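Local coordinates for acetyl-CoA hydrolase/transferase family protein (Porphyromonas gingivalis, PDB 2NVV) that probably acts as an acetyl-CoA hydrolase or acetate CoA-transferase, handling acyl-CoA thioesters through a glutamyl-CoA intermediate, and binds zinc, at residues C149-H163 with V201-P215. Sequence-based numbering, arbitrary orientation.
Sequences CRLADRIIVELNDKH and VDPAKIVGVVRTSEP
Strands 154-160 and 206-212 run parallel, 24° apart, bonded by backbone pairs from Ile-155 N to Lys-205 O (2.7 Å) through Asp-161 N to Thr-212 O (2.7 Å). The register slips once: Ile-155 pairs with Ile-206 but Val-157 with Val-209, so Val-207 and Gly-208 form a beta bulge opposite Ile-156. On one face, Ile-206 lies across Ile-155 and Val-157, its CG2 3.7 Å from Val-157 CG2 and its CD1 3.8 Å from Ile-155 CB. Val-209 continues this apolar row, one methyl at Val-157 and the other at Leu-159. On the opposite face Glu-158 crosses Thr-212 nearly at a right angle, CG against CG2, while its carboxylate goes on to Lys-33 N.

Before the strands, Lys-205 kinks at its third torsion (64°) and brings NZ to Cys-149 O (2.8 Å), near the C-terminal end of helix 145-151, where the positive charge should suit the helix dipole. Beyond them, a chi1 of -156° lays CG of Asn-160 beside its own carbonyl carbon and carries the amide to the backbone of Glu-214, which it grips twice: OD1 accepts from Glu-214 N (2.8 Å), and ND2 meets Glu-214 O in the carbonyl plane on a lone pair (3.2 Å). Lys-162 N reaches OD1 from the other face of the amide, closing an Asx turn, and ND2 also serves Glu-126, so the amide's rotation is well fixed.

Strand 206-212 is an outermost member of the seven-stranded parallel sheet, whose strand order is consistent with a Rossmann-like N-terminal domain; strand 122-127 flanks 154-160 on its other side, and Ala-11 of helix 8-12 packs on Ile-156 and Val-210.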
loop_
_atom_site.group_PDB
_atom_site.type_symbol
_atom_site.label_atom_id
_atom_site.label_comp_id
_atom_site.label_asym_id
_atom_site.label_seq_id
_atom_site.Cartn_x
_atom_site.Cartn_y
_atom_site.Cartn_z
ATOM N N CYS A 149 12.772 -23.314 4.866
ATOM C CA CYS A 149 13.749 -24.383 4.704
ATOM C C CYS A 149 15.158 -23.850 4.914
ATOM O O CYS A 149 16.040 -24.560 5.419
ATOM C CB CYS A 149 13.649 -24.993 3.311
ATOM S SG CYS A 149 12.246 -26.105 3.068
ATOM N N ARG A 150 15.366 -22.597 4.527
ATOM C CA ARG A 150 16.663 -21.961 4.668
ATOM C C ARG A 150 16.948 -21.585 6.118
ATOM O O ARG A 150 18.028 -21.870 6.641
ATOM C CB ARG A 150 16.732 -20.697 3.805
ATOM C CG ARG A 150 18.013 -19.926 4.006
ATOM C CD ARG A 150 17.822 -18.422 3.893
ATOM N NE ARG A 150 18.059 -17.925 2.538
ATOM C CZ ARG A 150 18.750 -16.820 2.265
ATOM N NH1 ARG A 150 19.272 -16.104 3.258
ATOM N NH2 ARG A 150 18.907 -16.422 1.004
ATOM N N LEU A 151 15.968 -20.953 6.760
ATOM C CA LEU A 151 16.101 -20.489 8.134
ATOM C C LEU A 151 15.938 -21.514 9.259
ATOM O O LEU A 151 16.439 -21.287 10.359
ATOM C CB LEU A 151 15.110 -19.351 8.370
ATOM C CG LEU A 151 15.474 -17.885 8.112
ATOM C CD1 LEU A 151 16.534 -17.752 7.038
ATOM C CD2 LEU A 151 14.185 -17.142 7.740
ATOM N N ALA A 152 15.235 -22.618 9.000
ATOM C CA ALA A 152 14.991 -23.641 10.026
ATOM C C ALA A 152 16.218 -24.414 10.463
ATOM O O ALA A 152 17.101 -24.691 9.661
ATOM C CB ALA A 152 13.921 -24.621 9.549
ATOM N N ASP A 153 16.258 -24.764 11.747
ATOM C CA ASP A 153 17.353 -25.537 12.313
ATOM C C ASP A 153 17.226 -26.991 11.843
ATOM O O ASP A 153 18.222 -27.658 11.552
ATOM C CB ASP A 153 17.289 -25.500 13.837
ATOM C CG ASP A 153 17.796 -24.199 14.418
ATOM O OD1 ASP A 153 17.508 -23.942 15.609
ATOM O OD2 ASP A 153 18.490 -23.443 13.702
ATOM N N ARG A 154 15.993 -27.480 11.788
ATOM C CA ARG A 154 15.735 -28.845 11.344
ATOM C C ARG A 154 14.463 -28.903 10.514
ATOM O O ARG A 154 13.540 -28.106 10.709
ATOM C CB ARG A 154 15.647 -29.791 12.544
ATOM C CG ARG A 154 14.840 -29.244 13.692
ATOM C CD ARG A 154 14.949 -30.118 14.939
ATOM N NE ARG A 154 14.087 -29.612 16.008
ATOM C CZ ARG A 154 14.297 -28.476 16.656
ATOM N NH1 ARG A 154 15.347 -27.731 16.349
ATOM N NH2 ARG A 154 13.448 -28.063 17.587
ATOM N N ILE A 155 14.428 -29.845 9.572
ATOM C CA ILE A 155 13.289 -30.001 8.674
ATOM C C ILE A 155 12.624 -31.356 8.784
ATOM O O ILE A 155 13.293 -32.384 8.807
ATOM C CB ILE A 155 13.717 -29.800 7.210
ATOM C CG1 ILE A 155 14.299 -28.396 7.031
ATOM C CG2 ILE A 155 12.533 -30.025 6.280
ATOM C CD1 ILE A 155 14.892 -28.144 5.670
ATOM N N ILE A 156 11.294 -31.347 8.857
ATOM C CA ILE A 156 10.511 -32.574 8.928
ATOM C C ILE A 156 9.754 -32.695 7.613
ATOM O O ILE A 156 8.841 -31.922 7.344
ATOM C CB ILE A 156 9.490 -32.541 10.087
ATOM C CG1 ILE A 156 10.224 -32.488 11.433
ATOM C CG2 ILE A 156 8.583 -33.758 10.004
ATOM C CD1 ILE A 156 9.295 -32.399 12.633
ATOM N N VAL A 157 10.146 -33.662 6.794
ATOM C CA VAL A 157 9.508 -33.878 5.496
ATOM C C VAL A 157 8.375 -34.911 5.506
ATOM O O VAL A 157 8.420 -35.917 6.216
ATOM C CB VAL A 157 10.541 -34.313 4.440
ATOM C CG1 VAL A 157 9.868 -34.447 3.079
ATOM C CG2 VAL A 157 11.693 -33.312 4.403
ATOM N N GLU A 158 7.366 -34.646 4.689
ATOM C CA GLU A 158 6.194 -35.497 4.565
ATOM C C GLU A 158 6.071 -35.859 3.078
ATOM O O GLU A 158 5.707 -35.017 2.267
ATOM C CB GLU A 158 4.986 -34.699 5.038
ATOM C CG GLU A 158 3.812 -35.499 5.523
ATOM C CD GLU A 158 2.808 -34.642 6.284
ATOM O OE1 GLU A 158 3.047 -34.321 7.473
ATOM O OE2 GLU A 158 1.785 -34.274 5.679
ATOM N N LEU A 159 6.392 -37.106 2.732
ATOM C CA LEU A 159 6.356 -37.584 1.344
ATOM C C LEU A 159 4.981 -38.124 0.945
ATOM O O LEU A 159 4.647 -39.274 1.250
ATOM C CB LEU A 159 7.392 -38.690 1.159
ATOM C CG LEU A 159 8.263 -38.737 -0.100
ATOM C CD1 LEU A 159 8.864 -40.121 -0.208
ATOM C CD2 LEU A 159 7.468 -38.430 -1.342
ATOM N N ASN A 160 4.203 -37.306 0.239
ATOM C CA ASN A 160 2.854 -37.687 -0.175
ATOM C C ASN A 160 2.779 -38.572 -1.423
ATOM O O ASN A 160 3.288 -38.229 -2.481
ATOM C CB ASN A 160 2.014 -36.432 -0.404
ATOM C CG ASN A 160 0.535 -36.693 -0.269
ATOM O OD1 ASN A 160 0.060 -37.782 -0.573
ATOM N ND2 ASN A 160 -0.207 -35.689 0.180
ATOM N N ASP A 161 2.115 -39.710 -1.277
ATOM C CA ASP A 161 1.905 -40.684 -2.350
ATOM C C ASP A 161 1.180 -40.103 -3.565
ATOM O O ASP A 161 1.534 -40.369 -4.703
ATOM C CB ASP A 161 1.044 -41.836 -1.826
ATOM C CG ASP A 161 1.826 -43.093 -1.614
ATOM O OD1 ASP A 161 2.400 -43.587 -2.604
ATOM O OD2 ASP A 161 1.871 -43.589 -0.467
ATOM N N LYS A 162 0.145 -39.319 -3.288
ATOM C CA LYS A 162 -0.709 -38.730 -4.305
ATOM C C LYS A 162 -0.131 -37.690 -5.259
ATOM O O LYS A 162 -0.761 -37.356 -6.265
ATOM C CB LYS A 162 -1.949 -38.160 -3.620
ATOM C CG LYS A 162 -2.760 -39.210 -2.863
ATOM C CD LYS A 162 -2.954 -40.466 -3.708
ATOM C CE LYS A 162 -4.191 -41.243 -3.306
ATOM N NZ LYS A 162 -4.194 -41.573 -1.861
ATOM N N HIS A 163 1.053 -37.173 -4.964
ATOM C CA HIS A 163 1.645 -36.178 -5.846
ATOM C C HIS A 163 2.906 -36.723 -6.495
ATOM O O HIS A 163 3.916 -36.945 -5.823
ATOM C CB HIS A 163 1.933 -34.894 -5.078
ATOM C CG HIS A 163 0.706 -34.256 -4.503
ATOM N ND1 HIS A 163 0.217 -34.560 -3.248
ATOM C CD2 HIS A 163 -0.151 -33.349 -5.026
ATOM C CE1 HIS A 163 -0.884 -33.866 -3.024
ATOM N NE2 HIS A 163 -1.130 -33.124 -4.088
ATOM N N VAL A 201 18.572 -27.986 0.113
ATOM C CA VAL A 201 18.896 -27.843 1.530
ATOM C C VAL A 201 19.978 -28.841 1.904
ATOM O O VAL A 201 20.301 -29.728 1.121
ATOM C CB VAL A 201 17.683 -28.117 2.435
ATOM C CG1 VAL A 201 16.501 -27.293 1.986
ATOM C CG2 VAL A 201 17.359 -29.603 2.428
ATOM N N ASP A 202 20.544 -28.685 3.098
ATOM C CA ASP A 202 21.567 -29.606 3.578
ATOM C C ASP A 202 20.789 -30.800 4.108
ATOM O O ASP A 202 20.034 -30.677 5.075
ATOM C CB ASP A 202 22.380 -28.981 4.718
ATOM C CG ASP A 202 23.512 -29.886 5.204
ATOM O OD1 ASP A 202 23.409 -31.129 5.074
ATOM O OD2 ASP A 202 24.506 -29.360 5.733
ATOM N N PRO A 203 20.957 -31.973 3.485
ATOM C CA PRO A 203 20.238 -33.174 3.929
ATOM C C PRO A 203 20.389 -33.467 5.421
ATOM O O PRO A 203 19.557 -34.145 6.017
ATOM C CB PRO A 203 20.816 -34.272 3.033
ATOM C CG PRO A 203 22.180 -33.767 2.699
ATOM C CD PRO A 203 21.944 -32.303 2.445
ATOM N N ALA A 204 21.443 -32.929 6.026
ATOM C CA ALA A 204 21.699 -33.121 7.445
ATOM C C ALA A 204 20.610 -32.465 8.301
ATOM O O ALA A 204 20.405 -32.839 9.464
ATOM C CB ALA A 204 23.062 -32.543 7.802
ATOM N N LYS A 205 19.920 -31.478 7.727
ATOM C CA LYS A 205 18.852 -30.773 8.434
ATOM C C LYS A 205 17.547 -31.560 8.466
ATOM O O LYS A 205 16.662 -31.241 9.262
ATOM C CB LYS A 205 18.583 -29.421 7.780
ATOM C CG LYS A 205 19.760 -28.490 7.783
ATOM C CD LYS A 205 19.418 -27.162 7.114
ATOM C CE LYS A 205 18.344 -26.404 7.876
ATOM N NZ LYS A 205 18.062 -25.078 7.252
ATOM N N ILE A 206 17.417 -32.565 7.596
ATOM C CA ILE A 206 16.205 -33.387 7.543
ATOM C C ILE A 206 16.218 -34.399 8.693
ATOM O O ILE A 206 16.878 -35.432 8.609
ATOM C CB ILE A 206 16.106 -34.189 6.223
ATOM C CG1 ILE A 206 16.481 -33.318 5.024
ATOM C CG2 ILE A 206 14.701 -34.723 6.054
ATOM C CD1 ILE A 206 15.583 -32.138 4.804
ATOM N N VAL A 207 15.491 -34.112 9.767
ATOM C CA VAL A 207 15.462 -35.029 10.893
ATOM C C VAL A 207 14.648 -36.278 10.598
ATOM O O VAL A 207 14.706 -37.251 11.348
ATOM C CB VAL A 207 14.907 -34.357 12.152
ATOM C CG1 VAL A 207 15.831 -33.234 12.571
ATOM C CG2 VAL A 207 13.500 -33.833 11.896
ATOM N N GLY A 208 13.896 -36.259 9.500
ATOM C CA GLY A 208 13.094 -37.418 9.140
ATOM C C GLY A 208 12.115 -37.214 7.996
ATOM O O GLY A 208 11.695 -36.086 7.702
ATOM N N VAL A 209 11.755 -38.321 7.348
ATOM C CA VAL A 209 10.806 -38.311 6.236
ATOM C C VAL A 209 9.638 -39.234 6.551
ATOM O O VAL A 209 9.813 -40.446 6.689
ATOM C CB VAL A 209 11.448 -38.788 4.912
ATOM C CG1 VAL A 209 10.408 -38.762 3.800
ATOM C CG2 VAL A 209 12.636 -37.893 4.543
ATOM N N VAL A 210 8.449 -38.655 6.668
ATOM C CA VAL A 210 7.242 -39.421 6.972
ATOM C C VAL A 210 6.480 -39.676 5.679
ATOM O O VAL A 210 6.135 -38.738 4.956
ATOM C CB VAL A 210 6.310 -38.645 7.941
ATOM C CG1 VAL A 210 5.144 -39.520 8.352
ATOM C CG2 VAL A 210 7.085 -38.173 9.164
ATOM N N ARG A 211 6.219 -40.941 5.378
ATOM C CA ARG A 211 5.496 -41.269 4.163
ATOM C C ARG A 211 4.008 -41.118 4.392
ATOM O O ARG A 211 3.473 -41.585 5.396
ATOM C CB ARG A 211 5.792 -42.704 3.722
ATOM C CG ARG A 211 7.217 -42.965 3.293
ATOM C CD ARG A 211 7.302 -44.272 2.514
ATOM N NE ARG A 211 8.672 -44.646 2.156
ATOM C CZ ARG A 211 9.527 -45.243 2.982
ATOM N NH1 ARG A 211 9.166 -45.542 4.230
ATOM N NH2 ARG A 211 10.747 -45.548 2.558
ATOM N N THR A 212 3.334 -40.461 3.459
ATOM C CA THR A 212 1.894 -40.275 3.570
ATOM C C THR A 212 1.239 -40.530 2.223
ATOM O O THR A 212 1.909 -40.684 1.207
ATOM C CB THR A 212 1.522 -38.833 4.007
ATOM O OG1 THR A 212 1.800 -37.921 2.939
ATOM C CG2 THR A 212 2.324 -38.424 5.242
ATOM N N SER A 213 -0.084 -40.589 2.233
ATOM C CA SER A 213 -0.852 -40.784 1.016
ATOM C C SER A 213 -2.123 -40.018 1.287
ATOM O O SER A 213 -3.085 -40.558 1.809
ATOM C CB SER A 213 -1.149 -42.262 0.790
ATOM O OG SER A 213 -1.741 -42.458 -0.481
ATOM N N GLU A 214 -2.109 -38.738 0.962
ATOM C CA GLU A 214 -3.261 -37.888 1.211
ATOM C C GLU A 214 -3.800 -37.278 -0.077
ATOM O O GLU A 214 -3.131 -36.484 -0.740
ATOM C CB GLU A 214 -2.882 -36.778 2.205
ATOM C CG GLU A 214 -2.293 -37.298 3.511
ATOM C CD GLU A 214 -3.310 -38.040 4.355
ATOM O OE1 GLU A 214 -2.900 -38.845 5.216
ATOM O OE2 GLU A 214 -4.525 -37.809 4.168
ATOM N N PRO A 215 -5.029 -37.654 -0.451
ATOM C CA PRO A 215 -5.663 -37.142 -1.666
ATOM C C PRO A 215 -6.287 -35.774 -1.437
ATOM O O PRO A 215 -6.490 -35.373 -0.306
ATOM C CB PRO A 215 -6.711 -38.204 -1.967
ATOM C CG PRO A 215 -7.170 -38.580 -0.590
ATOM C CD PRO A 215 -5.861 -38.705 0.170
#